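Long-range contacts in MGS-MChE2 (Uncultured bacterium, PDB 5JD6), which is probably an esterase of the alpha/beta hydrolase fold, hydrolysing carboxylic ester bonds: residues Thr68-Leu73 with Leu98-Met103; Ser33-Val38 with Ala232-His237. All blocks are in the same frame, centred on the assembly; numbering follows the deposited sequence.

Contact 1: Thr68-Leu73 with Leu98-Met103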
ATOM      1  N   THR A  68      -4.592  -9.180 -10.352  1.00 38.53           N
ATOM      2  CA  THR A  68      -5.057  -8.187 -11.316  1.00 39.77           C
ATOM      3  C   THR A  68      -4.693  -6.771 -10.877  1.00 38.37           C
ATOM      4  O   THR A  68      -4.235  -5.957 -11.682  1.00 35.22           O
ATOM      5  CB  THR A  68      -6.580  -8.276 -11.519  1.00 43.08           C
ATOM      6  OG1 THR A  68      -6.905  -9.514 -12.166  1.00 44.82           O
ATOM      7  CG2 THR A  68      -7.076  -7.123 -12.377  1.00 29.27           C
ATOM      8  N   PHE A  69      -4.896  -6.484  -9.596  1.00 40.89           N
ATOM      9  CA  PHE A  69      -4.581  -5.171  -9.046  1.00 35.89           C
ATOM     10  C   PHE A  69      -3.083  -4.895  -9.132  1.00 29.65           C
ATOM     11  O   PHE A  69      -2.664  -3.772  -9.414  1.00 29.55           O
ATOM     12  CB  PHE A  69      -5.060  -5.067  -7.599  1.00 33.20           C
ATOM     13  CG  PHE A  69      -6.529  -5.332  -7.425  1.00 32.59           C
ATOM     14  CD1 PHE A  69      -7.437  -4.938  -8.395  1.00 27.31           C
ATOM     15  CD2 PHE A  69      -7.001  -5.983  -6.297  1.00 33.30           C
ATOM     16  CE1 PHE A  69      -8.789  -5.183  -8.240  1.00 34.72           C
ATOM     17  CE2 PHE A  69      -8.352  -6.231  -6.136  1.00 37.21           C
ATOM     18  CZ  PHE A  69      -9.248  -5.830  -7.110  1.00 36.86           C
ATOM     19  N   ALA A  70      -2.283  -5.929  -8.891  1.00 27.20           N
ATOM     20  CA  ALA A  70      -0.831  -5.819  -8.985  1.00 30.35           C
ATOM     21  C   ALA A  70      -0.398  -5.483 -10.408  1.00 27.80           C
ATOM     22  O   ALA A  70       0.458  -4.624 -10.618  1.00 30.47           O
ATOM     23  CB  ALA A  70      -0.169  -7.109  -8.521  1.00 30.38           C
ATOM     24  N   ARG A  71      -0.994  -6.165 -11.383  1.00 26.30           N
ATOM     25  CA  ARG A  71      -0.694  -5.904 -12.787  1.00 31.27           C
ATOM     26  C   ARG A  71      -1.201  -4.528 -13.213  1.00 28.89           C
ATOM     27  O   ARG A  71      -0.626  -3.892 -14.097  1.00 30.28           O
ATOM     28  CB  ARG A  71      -1.295  -6.994 -13.679  1.00 33.98           C
ATOM     29  CG  ARG A  71      -0.518  -8.303 -13.657  1.00 38.22           C
ATOM     30  CD  ARG A  71      -1.063  -9.299 -14.670  1.00 44.99           C
ATOM     31  NE  ARG A  71      -2.344  -9.860 -14.253  1.00 53.24           N
ATOM     32  CZ  ARG A  71      -2.471 -10.952 -13.505  1.00 53.16           C
ATOM     33  NH1 ARG A  71      -1.392 -11.602 -13.089  1.00 54.31           N
ATOM     34  NH2 ARG A  71      -3.675 -11.392 -13.170  1.00 52.10           N
ATOM     35  N   TYR A  72      -2.277  -4.072 -12.581  1.00 25.51           N
ATOM     36  CA  TYR A  72      -2.796  -2.733 -12.833  1.00 22.54           C
ATOM     37  C   TYR A  72      -1.791  -1.695 -12.352  1.00 25.73           C
ATOM     38  O   TYR A  72      -1.566  -0.681 -13.014  1.00 31.00           O
ATOM     39  CB  TYR A  72      -4.145  -2.532 -12.139  1.00 19.22           C
ATOM     40  CG  TYR A  72      -4.810  -1.207 -12.446  1.00 24.97           C
ATOM     41  CD1 TYR A  72      -5.726  -1.093 -13.484  1.00 26.20           C
ATOM     42  CD2 TYR A  72      -4.528  -0.073 -11.693  1.00 17.05           C
ATOM     43  CE1 TYR A  72      -6.341   0.113 -13.767  1.00 27.70           C
ATOM     44  CE2 TYR A  72      -5.138   1.139 -11.970  1.00 26.80           C
ATOM     45  CZ  TYR A  72      -6.043   1.226 -13.006  1.00 28.49           C
ATOM     46  OH  TYR A  72      -6.652   2.428 -13.285  1.00 32.11           O
ATOM     47  N   LEU A  73      -1.195  -1.955 -11.192  1.00 19.31           N
ATOM     48  CA  LEU A  73      -0.164  -1.084 -10.644  1.00 21.52           C
ATOM     49  C   LEU A  73       1.033  -1.023 -11.582  1.00 26.25           C
ATOM     50  O   LEU A  73       1.577   0.051 -11.845  1.00 23.76           O
ATOM     51  CB  LEU A  73       0.274  -1.567  -9.259  1.00 18.02           C
ATOM     52  CG  LEU A  73       1.549  -0.917  -8.717  1.00 24.56           C
ATOM     53  CD1 LEU A  73       1.338   0.570  -8.484  1.00 21.19           C
ATOM     54  CD2 LEU A  73       2.016  -1.606  -7.446  1.00 28.49           C
ATOM     55  N   LEU A  98       3.139  -5.812  -2.112  1.00 23.79           N
ATOM     56  CA  LEU A  98       3.960  -7.002  -1.909  1.00 29.24           C
ATOM     57  C   LEU A  98       3.968  -7.897  -3.142  1.00 30.03           C
ATOM     58  O   LEU A  98       5.028  -8.301  -3.619  1.00 32.27           O
ATOM     59  CB  LEU A  98       3.465  -7.793  -0.698  1.00 33.42           C
ATOM     60  CG  LEU A  98       4.014  -7.372   0.664  1.00 35.42           C
ATOM     61  CD1 LEU A  98       3.021  -7.701   1.764  1.00 37.14           C
ATOM     62  CD2 LEU A  98       5.352  -8.047   0.930  1.00 28.73           C
ATOM     63  N   LEU A  99       2.780  -8.206  -3.654  1.00 29.38           N
ATOM     64  CA  LEU A  99       2.658  -9.072  -4.818  1.00 32.47           C
ATOM     65  C   LEU A  99       3.328  -8.444  -6.033  1.00 34.71           C
ATOM     66  O   LEU A  99       3.958  -9.137  -6.831  1.00 42.57           O
ATOM     67  CB  LEU A  99       1.188  -9.371  -5.119  1.00 37.82           C
ATOM     68  CG  LEU A  99       0.946 -10.371  -6.253  1.00 51.39           C
ATOM     69  CD1 LEU A  99       1.750 -11.642  -6.032  1.00 43.23           C
ATOM     70  CD2 LEU A  99      -0.531 -10.692  -6.378  1.00 62.67           C
ATOM     71  N   ALA A 100       3.198  -7.128  -6.162  1.00 31.93           N
ATOM     72  CA  ALA A 100       3.818  -6.401  -7.262  1.00 28.56           C
ATOM     73  C   ALA A 100       5.341  -6.476  -7.185  1.00 31.15           C
ATOM     74  O   ALA A 100       6.014  -6.626  -8.204  1.00 36.48           O
ATOM     75  CB  ALA A 100       3.359  -4.955  -7.266  1.00 21.27           C
ATOM     76  N   THR A 101       5.877  -6.369  -5.972  1.00 32.03           N
ATOM     77  CA  THR A 101       7.318  -6.477  -5.761  1.00 46.69           C
ATOM     78  C   THR A 101       7.806  -7.895  -6.049  1.00 48.57           C
ATOM     79  O   THR A 101       8.942  -8.098  -6.476  1.00 51.50           O
ATOM     80  CB  THR A 101       7.712  -6.088  -4.324  1.00 57.58           C
ATOM     81  OG1 THR A 101       6.948  -6.862  -3.393  1.00 86.77           O
ATOM     82  CG2 THR A 101       7.444  -4.616  -4.075  1.00 39.47           C
ATOM     83  N   LYS A 102       6.938  -8.873  -5.810  1.00 45.65           N
ATOM     84  CA  LYS A 102       7.244 -10.264  -6.115  1.00 47.22           C
ATOM     85  C   LYS A 102       7.229 -10.514  -7.621  1.00 45.09           C
ATOM     86  O   LYS A 102       8.128 -11.158  -8.165  1.00 49.34           O
ATOM     87  CB  LYS A 102       6.247 -11.196  -5.423  1.00 55.34           C
ATOM     88  CG  LYS A 102       6.287 -12.627  -5.930  1.00 64.32           C
ATOM     89  CD  LYS A 102       5.043 -13.392  -5.513  1.00 74.72           C
ATOM     90  CE  LYS A 102       4.846 -14.630  -6.372  1.00 82.00           C
ATOM     91  NZ  LYS A 102       3.439 -15.118  -6.332  1.00 83.19           N
ATOM     92  N   MET A 103       6.202  -9.998  -8.289  1.00 42.61           N
ATOM     93  CA  MET A 103       6.039 -10.199  -9.724  1.00 44.40           C
ATOM     94  C   MET A 103       6.991  -9.328 -10.537  1.00 50.21           C
ATOM     95  O   MET A 103       7.546  -9.776 -11.540  1.00 59.44           O
ATOM     96  CB  MET A 103       4.594  -9.916 -10.137  1.00 44.39           C
ATOM     97  CG  MET A 103       3.574 -10.838  -9.489  1.00 53.52           C
ATOM     98  SD  MET A 103       1.870 -10.409  -9.902  1.00 62.14           S
ATOM     99  CE  MET A 103       1.848 -10.756 -11.659  1.00 76.93           C
TER

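Contact 2: Ser33-Val38 with Ala232-His237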
ATOM      1  N   SER A  33      -7.900  10.585   2.243  1.00 86.57           N
ATOM      2  CA  SER A  33      -7.634  11.376   3.433  1.00 88.86           C
ATOM      3  C   SER A  33      -6.738  10.596   4.390  1.00 82.82           C
ATOM      4  O   SER A  33      -6.252  11.139   5.383  1.00 79.99           O
ATOM      5  CB  SER A  33      -8.940  11.774   4.125  1.00 98.63           C
ATOM      6  OG  SER A  33      -8.696  12.329   5.405  1.00101.48           O
ATOM      7  N   ASN A  34      -6.527   9.317   4.084  1.00 78.90           N
ATOM      8  CA  ASN A  34      -5.629   8.473   4.863  1.00 79.31           C
ATOM      9  C   ASN A  34      -4.202   8.997   4.826  1.00 68.46           C
ATOM     10  O   ASN A  34      -3.448   8.851   5.787  1.00 75.19           O
ATOM     11  CB  ASN A  34      -5.644   7.035   4.339  1.00 85.41           C
ATOM     12  CG  ASN A  34      -7.031   6.436   4.295  1.00 95.35           C
ATOM     13  OD1 ASN A  34      -8.027   7.118   4.525  1.00107.11           O
ATOM     14  ND2 ASN A  34      -7.103   5.147   3.986  1.00 89.92           N
ATOM     15  N   PHE A  35      -3.840   9.613   3.706  1.00 50.90           N
ATOM     16  CA  PHE A  35      -2.442   9.893   3.416  1.00 44.25           C
ATOM     17  C   PHE A  35      -2.091  11.373   3.351  1.00 43.83           C
ATOM     18  O   PHE A  35      -1.020  11.724   2.862  1.00 42.50           O
ATOM     19  CB  PHE A  35      -2.051   9.226   2.098  1.00 37.60           C
ATOM     20  CG  PHE A  35      -2.095   7.728   2.147  1.00 42.02           C
ATOM     21  CD1 PHE A  35      -3.259   7.045   1.837  1.00 50.93           C
ATOM     22  CD2 PHE A  35      -0.976   7.004   2.516  1.00 43.62           C
ATOM     23  CE1 PHE A  35      -3.304   5.667   1.888  1.00 53.24           C
ATOM     24  CE2 PHE A  35      -1.013   5.627   2.563  1.00 44.71           C
ATOM     25  CZ  PHE A  35      -2.180   4.955   2.251  1.00 46.35           C
ATOM     26  N   ASP A  36      -2.975  12.233   3.852  1.00 47.79           N
ATOM     27  CA  ASP A  36      -2.724  13.676   3.858  1.00 51.88           C
ATOM     28  C   ASP A  36      -1.388  14.023   4.512  1.00 44.85           C
ATOM     29  O   ASP A  36      -0.736  14.996   4.131  1.00 42.78           O
ATOM     30  CB  ASP A  36      -3.853  14.423   4.574  1.00 64.66           C
ATOM     31  CG  ASP A  36      -5.167  14.352   3.824  1.00 75.49           C
ATOM     32  OD1 ASP A  36      -5.180  14.664   2.615  1.00 71.13           O
ATOM     33  OD2 ASP A  36      -6.191  14.007   4.448  1.00 85.80           O
ATOM     34  N   GLY A  37      -0.984  13.218   5.489  1.00 40.50           N
ATOM     35  CA  GLY A  37       0.293  13.400   6.150  1.00 37.27           C
ATOM     36  C   GLY A  37       1.462  13.182   5.209  1.00 32.82           C
ATOM     37  O   GLY A  37       2.418  13.956   5.205  1.00 34.72           O
ATOM     38  N   VAL A  38       1.384  12.124   4.409  1.00 24.66           N
ATOM     39  CA  VAL A  38       2.437  11.816   3.447  1.00 26.98           C
ATOM     40  C   VAL A  38       2.427  12.816   2.290  1.00 33.99           C
ATOM     41  O   VAL A  38       3.482  13.245   1.819  1.00 38.54           O
ATOM     42  CB  VAL A  38       2.292  10.380   2.895  1.00 25.99           C
ATOM     43  CG1 VAL A  38       3.361  10.092   1.847  1.00 19.24           C
ATOM     44  CG2 VAL A  38       2.367   9.370   4.027  1.00 19.94           C
ATOM     45  N   ALA A 232      -3.997   2.223  11.151  1.00 53.34           N
ATOM     46  CA  ALA A 232      -3.633   3.276  10.207  1.00 53.73           C
ATOM     47  C   ALA A 232      -2.643   4.263  10.817  1.00 51.14           C
ATOM     48  O   ALA A 232      -3.018   5.372  11.200  1.00 55.33           O
ATOM     49  CB  ALA A 232      -4.878   4.006   9.726  1.00 59.50           C
ATOM     50  N   ALA A 233      -1.379   3.854  10.898  1.00 44.21           N
ATOM     51  CA  ALA A 233      -0.324   4.691  11.464  1.00 36.02           C
ATOM     52  C   ALA A 233      -0.205   6.012  10.715  1.00 43.97           C
ATOM     53  O   ALA A 233       0.043   7.060  11.310  1.00 56.45           O
ATOM     54  CB  ALA A 233       1.003   3.952  11.447  1.00 34.74           C
ATOM     55  N   MET A 234      -0.385   5.937   9.401  1.00 45.49           N
ATOM     56  CA  MET A 234      -0.393   7.094   8.512  1.00 48.52           C
ATOM     57  C   MET A 234      -1.355   8.182   8.959  1.00 48.81           C
ATOM     58  O   MET A 234      -1.083   9.371   8.804  1.00 48.35           O
ATOM     59  CB  MET A 234      -0.785   6.648   7.113  1.00 46.59           C
ATOM     60  CG  MET A 234      -1.815   5.538   7.168  1.00 46.13           C
ATOM     61  SD  MET A 234      -2.047   4.746   5.589  1.00173.31           S
ATOM     62  CE  MET A 234      -0.443   3.980   5.437  1.00132.15           C
ATOM     63  N   MET A 235      -2.494   7.756   9.493  1.00 52.06           N
ATOM     64  CA  MET A 235      -3.588   8.660   9.814  1.00 48.35           C
ATOM     65  C   MET A 235      -3.646   8.967  11.305  1.00 46.88           C
ATOM     66  O   MET A 235      -3.969  10.085  11.703  1.00 49.73           O
ATOM     67  CB  MET A 235      -4.912   8.058   9.336  1.00 41.32           C
ATOM     68  CG  MET A 235      -6.149   8.863   9.688  1.00 53.56           C
ATOM     69  SD  MET A 235      -7.526   8.477   8.588  1.00129.21           S
ATOM     70  CE  MET A 235      -7.317   6.710   8.387  1.00 53.71           C
ATOM     71  N   GLU A 236      -3.327   7.972  12.127  1.00 47.37           N
ATOM     72  CA  GLU A 236      -3.331   8.151  13.574  1.00 55.85           C
ATOM     73  C   GLU A 236      -2.117   8.958  14.026  1.00 57.31           C
ATOM     74  O   GLU A 236      -2.214   9.794  14.925  1.00 63.96           O
ATOM     75  CB  GLU A 236      -3.360   6.795  14.281  1.00 58.76           C
ATOM     76  CG  GLU A 236      -4.562   5.942  13.917  1.00 61.48           C
ATOM     77  CD  GLU A 236      -4.481   4.541  14.488  1.00 64.46           C
ATOM     78  OE1 GLU A 236      -4.432   3.579  13.693  1.00 65.19           O
ATOM     79  OE2 GLU A 236      -4.469   4.404  15.730  1.00 58.55           O
ATOM     80  N   HIS A 237      -0.975   8.702  13.396  1.00 53.49           N
ATOM     81  CA  HIS A 237       0.245   9.440  13.705  1.00 54.82           C
ATOM     82  C   HIS A 237       1.049   9.757  12.451  1.00 51.21           C
ATOM     83  O   HIS A 237       2.078   9.131  12.201  1.00 50.17           O
ATOM     84  CB  HIS A 237       1.114   8.657  14.688  1.00 55.53           C
ATOM     85  CG  HIS A 237       0.500   8.502  16.044  1.00 54.62           C
ATOM     86  ND1 HIS A 237      -0.419   7.518  16.336  1.00 60.91           N
ATOM     87  CD2 HIS A 237       0.665   9.215  17.182  1.00 49.95           C
ATOM     88  CE1 HIS A 237      -0.791   7.627  17.600  1.00 58.47           C
ATOM     89  NE2 HIS A 237      -0.147   8.650  18.135  1.00 59.46           N
TER

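Contact 1: Thr68-Leu73 with Leu98-Met103
Two of the helices flanking the central sheet of the alpha/beta hydrolase fold pack together here through small residues, Ala70 of helix 66-80 against Ala100 of helix 92-103. The second helix directly follows the probable nucleophile elbow. The axes of the two segments approach to 8.8 Å and cross at -68°, and the CA atoms of Ala70 and Ala100 come within 5.0 Å. The methyl of Ala70 is the centre of the contact: its CB rests 4.1 Å from the branch carbon CG of Leu99, faces the backbone N of Ala100, and is touched by SD of Met103 from one turn beyond Leu99. To one side of this alanine pair, Leu73 has CG anti to its backbone N (chi1 167°) and brings its CD2 methyl to 3.6 Å from Ala100 CB. To the other, the thioether of Met103 crosses the exposed Arg71. A bend at chi3 (66°) places the terminal methyl CE of Met103 3.6 Å from NH1 of the guanidinium and 4.0 Å from Arg71 CG, an oblique approach on the more open side of the contact. The contact thus grades from a buried aliphatic end at Leu73 to a more open end at Arg71. Leu73 also reaches Val23 and Leu25 of strand 20-25 and Leu87 of strand 85-91, while Leu98 and Thr101 fasten the second helix to strand 108-113, so both helices are seated on the sheet as well as on each other.

Contact 2: Ser33-Val38 with Ala232-His237
Met234 lays its thioether against the ring of Phe35 in a Met-aromatic contact that joins the turn leading into helix 36-41 to the short helix 233-236. The sulfur SD lies 3.8 Å from the ring centroid, 33° off the normal, displaced toward the CE2 and CZ atoms. It is only 3.3 Å from Phe35 CE2, and the methyl CE stands 3.4 Å from that same carbon, a tight fit. In Met234 chi1 (36°) sets CG in the crowded position between backbone N and carbonyl carbon, and a bend at chi3 (67°) turns CE toward Phe35 CE2. Its CB meanwhile packs 3.7 Å from the carbonyl O of Asn34. Met235 differs, with CG anti to its backbone N, and its bent chain crosses Asn34 to set CE 3.9 Å from Asn34 OD1. An alanine in place of Phe35 would probably leave SD and CE of Met234 without their aromatic partner, open a gap beside them and let the thioether turn. The side chains of Asn34 and Phe35 lie near, without touching, the probable catalytic triad and nucleophile elbow respectively. Phe35 and Val38 also rest on Ile24 of strand 20-25, Ala233 packs on Ile226 of strand 221-226, and Gly37 O is held by Asn242 of helix 238-252.

Overall arrangement
From the N terminus, the chain runs through strand 20-25 into residues 33-38, the first half of contact 2, whose partner comes only near the C-terminal end, at 232-237. Contact 1 is nested within that long loop: it closes a short one, from helix 66-80 through strand 85-91 and back to helix 92-103. Their centres lie 23 Å apart on opposite sides of the chain's centre, the nearest atoms about 12 Å from each other. Strand 20-25 serves both, with Val23 and Leu25 turned to contact 1 and Ile24 to contact 2. Contact 1 thus ties consecutive helices on the sheet, whereas contact 2 joins early and late parts of the fold.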